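Local coordinates for exported protein (Bacteroides fragilis, PDB 3MSW) that is of unknown function but is probably exported and folds as a single-layer antiparallel beta-sheet of hairpin repeats, at residues K99-I104 against Q114-M119. Sequence-based numbering, arbitrary orientation.
Sequences KKYIYI and QYAYKM
K100 with Y117 and I102 with Y115 are hydrogen-bonded pairs in the beta hairpin made by strands 94-105 and 111-120. Each pair closes a two-bond ring. K100 N gives to Y117 O at 2.9 Å and Y117 N returns to K100 O. I102 N gives to Y115 O, and Y115 N to I102 O at 2.9 Å. K99-K118, Y101-A116 and Y103-Q114 are non-hydrogen-bonded pairs, and their side chains share one face. There the Y101 ring meets the A116 methyl obliquely, with CD1 of Y101 3.6 Å from CB of A116. The Y103 and Q114 side chains cross, with ring and amide planes 62° apart, and Y103 CD1 touches Q114 CB at 3.9 Å.

K99 bends at every torsion past CB. Its CE comes to 3.2 Å from Y117 O, and its NZ gives a hydrogen bond to Y101 OH on the same strand. K99 NZ also lies 3.6 Å from K118 NZ. These like charges probably repel, though K118 also has a long, weak ion pair with E129.

On the other face, I102 is modelled in two conformers, and the approach of its CD1 to CE1 of Y117 in one of them is less certain. The chi1 of Y117 (-55°) puts CG beside the backbone N and the ring next to the K100 carbonyl, whose O lies in the ring plane at its edge. I104 reaches diagonally over this face, with CD1 3.7 Å from CE1 of Y115. K100 extends to a long, weak ion pair with E84.

Strand 80-89 continues the sheet beyond 99-104, and strand 125-133 lies beyond 114-119. None of the touching residues is fully buried. Consecutive antiparallel strands in sequence order, with no buried residue between them, are consistent with a single-layer fold built from beta-hairpin repeats.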
# COMPACT_ATOMS: atom_id res chain seq x y z
N LYS A 99 7.78 5.13 -4.50
CA LYS A 99 8.30 5.27 -3.14
C LYS A 99 8.88 3.96 -2.63
O LYS A 99 8.40 2.88 -3.00
CB LYS A 99 7.20 5.76 -2.15
CG LYS A 99 6.54 7.12 -2.50
CD LYS A 99 7.45 8.37 -2.23
CE LYS A 99 8.18 8.46 -0.88
NZ LYS A 99 7.33 8.93 0.25
N LYS A 100 9.90 4.05 -1.78
CA LYS A 100 10.49 2.86 -1.16
C LYS A 100 10.72 3.12 0.30
O LYS A 100 11.19 4.20 0.68
CB LYS A 100 11.78 2.43 -1.87
CG LYS A 100 12.36 1.12 -1.35
CD LYS A 100 13.68 0.79 -2.01
CE LYS A 100 14.00 -0.69 -1.92
NZ LYS A 100 15.37 -0.98 -2.41
N TYR A 101 10.36 2.14 1.15
CA TYR A 101 10.58 2.24 2.59
C TYR A 101 11.32 1.05 3.09
O TYR A 101 11.02 -0.08 2.68
CB TYR A 101 9.26 2.39 3.39
CG TYR A 101 8.37 3.45 2.80
CD1 TYR A 101 8.57 4.79 3.10
CD2 TYR A 101 7.34 3.11 1.93
CE1 TYR A 101 7.80 5.79 2.48
CE2 TYR A 101 6.57 4.09 1.31
CZ TYR A 101 6.79 5.43 1.60
OH TYR A 101 6.01 6.39 1.04
N ILE A 102 12.29 1.30 4.00
CA ILE A 102 13.07 0.22 4.63
C ILE A 102 12.93 0.35 6.16
O ILE A 102 13.15 1.44 6.71
CB ILE A 102 14.57 0.14 4.20
CG1 ILE A 102 14.73 -0.07 2.67
CG2 ILE A 102 15.30 -0.97 4.97
CD1 ILE A 102 16.20 0.06 2.17
N TYR A 103 12.57 -0.77 6.83
CA TYR A 103 12.44 -0.80 8.29
C TYR A 103 13.39 -1.87 8.81
O TYR A 103 13.28 -3.03 8.43
CB TYR A 103 11.00 -1.10 8.73
CG TYR A 103 9.98 -0.20 8.08
CD1 TYR A 103 9.67 1.04 8.63
CD2 TYR A 103 9.33 -0.58 6.91
CE1 TYR A 103 8.74 1.89 8.02
CE2 TYR A 103 8.41 0.26 6.29
CZ TYR A 103 8.13 1.50 6.84
OH TYR A 103 7.19 2.29 6.23
N ILE A 104 14.32 -1.47 9.67
CA ILE A 104 15.28 -2.37 10.28
C ILE A 104 14.95 -2.50 11.75
O ILE A 104 14.90 -1.49 12.46
CB ILE A 104 16.75 -1.90 10.02
CG1 ILE A 104 17.03 -1.88 8.49
CG2 ILE A 104 17.77 -2.80 10.77
CD1 ILE A 104 18.24 -1.10 8.09
N GLN A 114 14.53 3.61 10.24
CA GLN A 114 13.59 3.64 9.13
C GLN A 114 14.10 4.59 8.09
O GLN A 114 14.71 5.61 8.42
CB GLN A 114 12.15 3.95 9.60
CG GLN A 114 11.96 5.34 10.18
CD GLN A 114 10.68 5.43 10.98
OE1 GLN A 114 10.68 5.78 12.16
NE2 GLN A 114 9.56 5.15 10.35
N TYR A 115 13.90 4.23 6.82
CA TYR A 115 14.35 4.97 5.65
C TYR A 115 13.19 5.10 4.67
O TYR A 115 12.41 4.14 4.50
CB TYR A 115 15.51 4.23 4.95
CG TYR A 115 16.71 3.97 5.82
CD1 TYR A 115 16.79 2.81 6.60
CD2 TYR A 115 17.80 4.82 5.81
CE1 TYR A 115 17.90 2.56 7.41
CE2 TYR A 115 18.91 4.59 6.61
CZ TYR A 115 18.97 3.46 7.40
OH TYR A 115 20.07 3.24 8.19
N ALA A 116 13.10 6.25 4.00
CA ALA A 116 12.07 6.50 2.95
C ALA A 116 12.78 7.11 1.77
O ALA A 116 13.69 7.92 1.95
CB ALA A 116 11.00 7.47 3.45
N TYR A 117 12.37 6.71 0.57
CA TYR A 117 12.95 7.16 -0.69
C TYR A 117 11.85 7.49 -1.65
O TYR A 117 10.79 6.85 -1.62
CB TYR A 117 13.80 6.04 -1.36
CG TYR A 117 14.90 5.47 -0.49
CD1 TYR A 117 14.61 4.51 0.48
CD2 TYR A 117 16.21 5.92 -0.60
CE1 TYR A 117 15.61 3.99 1.30
CE2 TYR A 117 17.22 5.38 0.20
CZ TYR A 117 16.91 4.42 1.15
OH TYR A 117 17.86 3.88 1.98
N LYS A 118 12.17 8.36 -2.60
CA LYS A 118 11.27 8.72 -3.67
C LYS A 118 12.06 8.48 -4.96
O LYS A 118 13.26 8.79 -5.02
CB LYS A 118 10.87 10.21 -3.54
CG LYS A 118 9.75 10.63 -4.49
CD LYS A 118 9.19 12.02 -4.14
CE LYS A 118 7.91 11.97 -3.34
NZ LYS A 118 8.15 11.77 -1.88
N MSE A 119 11.41 7.95 -5.98
CA MSE A 119 12.08 7.68 -7.25
C MSE A 119 12.32 8.96 -8.04
O MSE A 119 11.41 9.78 -8.17
CB MSE A 119 11.25 6.67 -8.09
CG MSE A 119 11.83 6.38 -9.50
SE MSE A 119 13.66 5.67 -9.38
CE MSE A 119 13.31 3.93 -8.73